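Local coordinates for protein endoglucanase (Ruminococcus champanellensis, PDB 6WQV) that probably hydrolyses internal beta-1,4 linkages of cellulose and related plant polysaccharides such as xylan, as a broad-specificity family 5 endoglucanase, at residues Ile205-Ser216 / Asn234-Ser242. Sequence-based numbering, arbitrary orientation.
Sequences IRCLMVPTYAAS and NKLIVDIHS. With GLC (alpha-D-glucopyranose), chain E.
Lys-235 NZ donates a hydrogen bond to Ile-205 O at 2.9 Å, in the carbonyl plane and on a lone pair; a bend at chi2 (-73°) swings the lysine chain back alongside Cys-207 SG, and the same ammonium also hydrogen-bonds Leu-14 O and forms a salt bridge with Asp-13. From there the backbones pair as parallel TIM-barrel strands, 208-211 beside 236-241. Leu-208 N binds Lys-235 O, Ile-237 N returns to Leu-208 O, and Val-210 N and Asp-239 N continue the alternation. Past Pro-211 this ladder lapses: Thr-212 N and Asp-239 O are buried without partners. One further backbone bond, His-241 N to Ala-215 O at 2.9 Å, follows a turn in which Thr-212 OG1 donates to Ser-216 O (2.7 Å).

Ala-215 CB sits over the centre of one face of the His-241 ring, 3.7 Å from its centroid, a CH-pi contact. At the ring edge, ND1 shares a hydrogen bond of 2.9 Å with O1 of the bound glucose, which Gln-288, Glu-331, Asn-163 and His-119 also hold. On the face that also carries Asp-239, Met-209 lays CG against Ile-237 CB (3.8 Å), and its bent end brings CE to Asp-239 OD2, whose partner oxygen OD1 accepts from Gly-287 N. Leu-208 CB meets Leu-236 CD2 on the other side.

The chemistry implies a barrel wall in which a buried lysine links both segments to the N-terminal region, and a sugar-binding histidine tied by its main chain to Ala-215 O and covered on one ring face by that residue's methyl.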
ATOM      1  N   ILE A 205     -15.607  12.988   3.300  1.00 14.66           N
ATOM      2  CA  ILE A 205     -16.158  12.044   2.331  1.00 15.43           C
ATOM      3  C   ILE A 205     -15.072  11.370   1.499  1.00 14.29           C
ATOM      4  O   ILE A 205     -15.369  10.715   0.492  1.00 16.91           O
ATOM      5  CB  ILE A 205     -17.205  12.717   1.421  1.00 16.38           C
ATOM      6  CG1 ILE A 205     -16.614  13.948   0.720  1.00 18.18           C
ATOM      7  CG2 ILE A 205     -18.441  13.104   2.208  1.00 18.15           C
ATOM      8  CD1 ILE A 205     -17.412  14.428  -0.483  1.00 19.16           C
ATOM      9  N   ARG A 206     -13.821  11.510   1.913  1.00 12.29           N
ATOM     10  CA  ARG A 206     -12.725  10.810   1.251  1.00 12.93           C
ATOM     11  C   ARG A 206     -12.808   9.305   1.504  1.00 11.83           C
ATOM     12  O   ARG A 206     -13.144   8.860   2.602  1.00 12.65           O
ATOM     13  CB  ARG A 206     -11.394  11.335   1.791  1.00 11.44           C
ATOM     14  CG  ARG A 206     -10.158  10.846   1.037  1.00 13.43           C
ATOM     15  CD  ARG A 206      -8.864  11.520   1.513  1.00 11.97           C
ATOM     16  NE  ARG A 206      -9.034  12.968   1.593  1.00 12.68           N
ATOM     17  CZ  ARG A 206      -9.101  13.790   0.546  1.00 11.87           C
ATOM     18  NH1 ARG A 206      -8.988  13.323  -0.689  1.00 11.24           N
ATOM     19  NH2 ARG A 206      -9.287  15.090   0.744  1.00 12.39           N
ATOM     20  N   CYS A 207     -12.478   8.510   0.490  1.00 11.36           N
ATOM     21  CA  CYS A 207     -12.345   7.077   0.701  1.00 11.07           C
ATOM     22  C   CYS A 207     -11.044   6.773   1.436  1.00 10.83           C
ATOM     23  O   CYS A 207     -10.002   7.392   1.185  1.00 12.53           O
ATOM     24  CB  CYS A 207     -12.396   6.328  -0.628  1.00 13.32           C
ATOM     25  SG  CYS A 207     -14.049   6.255  -1.333  1.00 16.17           S
ATOM     26  N   LEU A 208     -11.107   5.814   2.363  1.00 11.66           N
ATOM     27  CA  LEU A 208      -9.981   5.452   3.206  1.00 10.58           C
ATOM     28  C   LEU A 208      -9.747   3.949   3.128  1.00 12.41           C
ATOM     29  O   LEU A 208     -10.688   3.165   2.986  1.00 13.65           O
ATOM     30  CB  LEU A 208     -10.276   5.835   4.653  1.00 12.24           C
ATOM     31  CG  LEU A 208     -10.756   7.265   4.916  1.00 11.78           C
ATOM     32  CD1 LEU A 208     -11.089   7.413   6.401  1.00 13.33           C
ATOM     33  CD2 LEU A 208      -9.734   8.278   4.468  1.00 12.69           C
ATOM     34  N   MET A 209      -8.478   3.560   3.225  1.00 11.28           N
ATOM     35  CA  MET A 209      -8.076   2.160   3.162  1.00 10.93           C
ATOM     36  C   MET A 209      -7.503   1.731   4.507  1.00 10.49           C
ATOM     37  O   MET A 209      -6.804   2.504   5.173  1.00 11.27           O
ATOM     38  CB  MET A 209      -7.034   1.936   2.050  1.00 12.92           C
ATOM     39  CG  MET A 209      -7.607   1.911   0.632  1.00 12.68           C
ATOM     40  SD  MET A 209      -6.340   1.990  -0.658  1.00 15.63           S
ATOM     41  CE  MET A 209      -5.299   0.697  -0.052  1.00 12.32           C
ATOM     42  N   VAL A 210      -7.824   0.504   4.911  1.00 10.63           N
ATOM     43  CA  VAL A 210      -7.324  -0.079   6.155  1.00 10.08           C
ATOM     44  C   VAL A 210      -6.872  -1.513   5.912  1.00 10.07           C
ATOM     45  O   VAL A 210      -7.533  -2.262   5.173  1.00 11.97           O
ATOM     46  CB  VAL A 210      -8.373  -0.047   7.281  1.00 12.74           C
ATOM     47  CG1 VAL A 210      -8.606   1.374   7.777  1.00 11.93           C
ATOM     48  CG2 VAL A 210      -9.691  -0.692   6.826  1.00 13.95           C
ATOM     49  N   PRO A 211      -5.771  -1.938   6.536  1.00 10.57           N
ATOM     50  CA  PRO A 211      -5.339  -3.335   6.392  1.00 10.57           C
ATOM     51  C   PRO A 211      -5.871  -4.243   7.481  1.00 11.57           C
ATOM     52  O   PRO A 211      -6.195  -3.779   8.578  1.00 12.36           O
ATOM     53  CB  PRO A 211      -3.818  -3.233   6.518  1.00 10.88           C
ATOM     54  CG  PRO A 211      -3.667  -2.136   7.563  1.00 11.95           C
ATOM     55  CD  PRO A 211      -4.794  -1.144   7.297  1.00 11.06           C
ATOM     56  N   THR A 212      -5.940  -5.538   7.193  1.00 11.27           N
ATOM     57  CA  THR A 212      -5.998  -6.548   8.229  1.00 10.12           C
ATOM     58  C   THR A 212      -4.618  -6.681   8.868  1.00 10.74           C
ATOM     59  O   THR A 212      -3.646  -6.023   8.467  1.00 11.36           O
ATOM     60  CB  THR A 212      -6.359  -7.879   7.590  1.00  9.92           C
ATOM     61  OG1 THR A 212      -5.402  -8.119   6.553  1.00 10.72           O
ATOM     62  CG2 THR A 212      -7.761  -7.855   6.982  1.00 12.98           C
ATOM     63  N   TYR A 213      -4.521  -7.557   9.869  1.00 11.23           N
ATOM     64  CA  TYR A 213      -3.233  -7.959  10.419  1.00 13.51           C
ATOM     65  C   TYR A 213      -2.284  -8.331   9.276  1.00 12.49           C
ATOM     66  O   TYR A 213      -2.608  -9.187   8.450  1.00 12.28           O
ATOM     67  CB  TYR A 213      -3.410  -9.150  11.386  1.00 13.70           C
ATOM     68  CG  TYR A 213      -2.085  -9.598  11.965  1.00 13.35           C
ATOM     69  CD1 TYR A 213      -1.226 -10.388  11.219  1.00 14.52           C
ATOM     70  CD2 TYR A 213      -1.662  -9.183  13.222  1.00 14.70           C
ATOM     71  CE1 TYR A 213       0.008 -10.760  11.702  1.00 14.87           C
ATOM     72  CE2 TYR A 213      -0.423  -9.555  13.717  1.00 12.42           C
ATOM     73  CZ  TYR A 213       0.408 -10.339  12.951  1.00 14.17           C
ATOM     74  OH  TYR A 213       1.638 -10.713  13.440  1.00 15.24           O
ATOM     75  N   ALA A 214      -1.124  -7.675   9.226  1.00 11.89           N
ATOM     76  CA  ALA A 214      -0.084  -7.881   8.203  1.00 12.97           C
ATOM     77  C   ALA A 214      -0.603  -7.727   6.773  1.00 13.67           C
ATOM     78  O   ALA A 214       0.054  -8.178   5.822  1.00 12.85           O
ATOM     79  CB  ALA A 214       0.650  -9.216   8.374  1.00 13.73           C
ATOM     80  N   ALA A 215      -1.743  -7.065   6.598  1.00 12.11           N
ATOM     81  CA  ALA A 215      -2.427  -6.984   5.304  1.00 11.25           C
ATOM     82  C   ALA A 215      -2.597  -8.365   4.678  1.00 11.26           C
ATOM     83  O   ALA A 215      -2.544  -8.532   3.456  1.00 13.63           O
ATOM     84  CB  ALA A 215      -1.715  -6.029   4.343  1.00 12.79           C
ATOM     85  N   SER A 216      -2.807  -9.368   5.525  1.00 11.05           N
ATOM     86  CA  SER A 216      -2.933 -10.747   5.092  1.00 12.29           C
ATOM     87  C   SER A 216      -4.392 -11.165   5.093  1.00 12.73           C
ATOM     88  O   SER A 216      -5.168 -10.776   5.975  1.00 13.57           O
ATOM     89  CB  SER A 216      -2.150 -11.680   6.016  1.00 17.68           C
ATOM     90  OG  SER A 216      -2.395 -13.046   5.710  1.00 21.66           O
ATOM     91  N   ASN A 234     -20.167   3.773   3.193  1.00 15.74           N
ATOM     92  CA  ASN A 234     -19.582   3.184   1.985  1.00 14.40           C
ATOM     93  C   ASN A 234     -18.333   3.916   1.506  1.00 16.13           C
ATOM     94  O   ASN A 234     -18.159   4.150   0.309  1.00 17.19           O
ATOM     95  CB  ASN A 234     -20.627   3.120   0.873  1.00 18.18           C
ATOM     96  CG  ASN A 234     -21.781   2.219   1.223  1.00 21.44           C
ATOM     97  OD1 ASN A 234     -21.577   1.076   1.614  1.00 21.73           O
ATOM     98  ND2 ASN A 234     -23.003   2.737   1.113  1.00 24.81           N
ATOM     99  N   LYS A 235     -17.430   4.238   2.434  1.00 13.10           N
ATOM    100  CA  LYS A 235     -16.199   4.937   2.081  1.00 13.56           C
ATOM    101  C   LYS A 235     -14.929   4.189   2.478  1.00 14.34           C
ATOM    102  O   LYS A 235     -13.834   4.741   2.314  1.00 15.48           O
ATOM    103  CB  LYS A 235     -16.175   6.340   2.712  1.00 13.65           C
ATOM    104  CG  LYS A 235     -17.268   7.284   2.247  1.00 16.07           C
ATOM    105  CD  LYS A 235     -17.050   7.790   0.829  1.00 17.36           C
ATOM    106  CE  LYS A 235     -18.053   8.880   0.490  1.00 19.09           C
ATOM    107  NZ  LYS A 235     -17.679   9.590  -0.762  1.00 18.43           N
ATOM    108  N   LEU A 236     -15.029   2.963   2.983  1.00 14.04           N
ATOM    109  CA  LEU A 236     -13.875   2.230   3.481  1.00 12.79           C
ATOM    110  C   LEU A 236     -13.542   1.041   2.588  1.00 11.51           C
ATOM    111  O   LEU A 236     -14.434   0.336   2.105  1.00 15.10           O
ATOM    112  CB  LEU A 236     -14.104   1.739   4.914  1.00 14.07           C
ATOM    113  CG  LEU A 236     -14.397   2.836   5.936  1.00 14.79           C
ATOM    114  CD1 LEU A 236     -14.566   2.228   7.335  1.00 15.70           C
ATOM    115  CD2 LEU A 236     -13.327   3.905   5.959  1.00 15.88           C
ATOM    116  N   ILE A 237     -12.238   0.820   2.410  1.00 10.91           N
ATOM    117  CA  ILE A 237     -11.692  -0.243   1.578  1.00 12.06           C
ATOM    118  C   ILE A 237     -10.652  -1.008   2.386  1.00 10.21           C
ATOM    119  O   ILE A 237      -9.805  -0.402   3.048  1.00 13.05           O
ATOM    120  CB  ILE A 237     -11.017   0.358   0.331  1.00 12.15           C
ATOM    121  CG1 ILE A 237     -11.991   1.225  -0.463  1.00 13.34           C
ATOM    122  CG2 ILE A 237     -10.415  -0.736  -0.548  1.00 11.99           C
ATOM    123  CD1 ILE A 237     -11.288   2.214  -1.392  1.00 14.54           C
ATOM    124  N   VAL A 238     -10.681  -2.328   2.293  1.00 11.32           N
ATOM    125  CA  VAL A 238      -9.654  -3.157   2.917  1.00 11.41           C
ATOM    126  C   VAL A 238      -8.506  -3.364   1.938  1.00 11.64           C
ATOM    127  O   VAL A 238      -8.725  -3.624   0.744  1.00 11.75           O
ATOM    128  CB  VAL A 238     -10.240  -4.502   3.381  1.00 11.89           C
ATOM    129  CG1 VAL A 238      -9.125  -5.427   3.869  1.00 13.28           C
ATOM    130  CG2 VAL A 238     -11.280  -4.275   4.479  1.00 13.03           C
ATOM    131  N   ASP A 239      -7.278  -3.268   2.441  1.00 11.78           N
ATOM    132  CA  ASP A 239      -6.080  -3.533   1.652  1.00 11.76           C
ATOM    133  C   ASP A 239      -5.505  -4.889   2.044  1.00 12.53           C
ATOM    134  O   ASP A 239      -5.147  -5.110   3.209  1.00 12.40           O
ATOM    135  CB  ASP A 239      -5.012  -2.452   1.830  1.00 11.08           C
ATOM    136  CG  ASP A 239      -3.810  -2.639   0.889  1.00 11.80           C
ATOM    137  OD1 ASP A 239      -3.723  -3.679   0.201  1.00 14.56           O
ATOM    138  OD2 ASP A 239      -2.945  -1.741   0.842  1.00 15.49           O
ATOM    139  N   ILE A 240      -5.415  -5.787   1.070  1.00 12.89           N
ATOM    140  CA  ILE A 240      -4.745  -7.067   1.210  1.00 10.68           C
ATOM    141  C   ILE A 240      -3.527  -7.050   0.292  1.00 12.10           C
ATOM    142  O   ILE A 240      -3.647  -6.713  -0.892  1.00 14.83           O
ATOM    143  CB  ILE A 240      -5.683  -8.222   0.824  1.00 11.92           C
ATOM    144  CG1 ILE A 240      -6.898  -8.298   1.763  1.00 13.19           C
ATOM    145  CG2 ILE A 240      -4.907  -9.529   0.779  1.00 13.37           C
ATOM    146  CD1 ILE A 240      -6.577  -8.477   3.241  1.00 14.10           C
ATOM    147  N   HIS A 241      -2.361  -7.407   0.826  1.00 10.78           N
ATOM    148  CA  HIS A 241      -1.200  -7.689  -0.014  1.00  8.92           C
ATOM    149  C   HIS A 241      -1.196  -9.188  -0.300  1.00 12.66           C
ATOM    150  O   HIS A 241      -1.419 -10.008   0.602  1.00 13.09           O
ATOM    151  CB  HIS A 241       0.107  -7.293   0.676  1.00 11.15           C
ATOM    152  CG  HIS A 241       0.153  -5.864   1.132  1.00 10.46           C
ATOM    153  ND1 HIS A 241       1.266  -5.317   1.736  1.00 13.63           N
ATOM    154  CD2 HIS A 241      -0.776  -4.883   1.102  1.00 12.55           C
ATOM    155  CE1 HIS A 241       1.016  -4.061   2.060  1.00 11.84           C
ATOM    156  NE2 HIS A 241      -0.215  -3.771   1.684  1.00 11.76           N
ATOM    157  N   SER A 242      -0.971  -9.561  -1.563  1.00 11.32           N
ATOM    158  CA  SER A 242      -1.067 -10.972  -1.940  1.00 11.61           C
ATOM    159  C   SER A 242       0.003 -11.329  -2.970  1.00 12.54           C
ATOM    160  O   SER A 242      -0.244 -11.366  -4.179  1.00 13.37           O
ATOM    161  CB  SER A 242      -2.484 -11.334  -2.406  1.00 14.51           C
ATOM    162  OG  SER A 242      -2.662 -12.736  -2.496  1.00 15.01           O
TER
HETATM  163  C1  GLC E   1       5.193  -5.819   2.043  1.00 19.28           C
HETATM  164  C2  GLC E   1       5.768  -4.430   2.242  1.00 13.23           C
HETATM  165  C3  GLC E   1       6.774  -3.917   1.304  1.00 11.80           C
HETATM  166  C4  GLC E   1       7.803  -4.979   0.994  1.00 11.97           C
HETATM  167  C5  GLC E   1       7.061  -6.127   0.353  1.00 14.21           C
HETATM  168  C6  GLC E   1       7.951  -7.209  -0.235  1.00 14.02           C
HETATM  169  O1  GLC E   1       4.049  -5.918   1.301  1.00 19.54           O
HETATM  170  O2  GLC E   1       4.634  -3.521   2.388  1.00 13.78           O
HETATM  171  O3  GLC E   1       7.421  -2.762   1.956  1.00 11.71           O
HETATM  172  O4  GLC E   1       8.803  -4.425   0.133  1.00 12.33           O
HETATM  173  O5  GLC E   1       6.193  -6.761   1.375  1.00 16.68           O
HETATM  174  O6  GLC E   1       8.690  -7.826   0.727  1.00 16.40           O
HETATM  175  O   HOH W   1       0.200  -9.828   3.291  0.52 18.93           O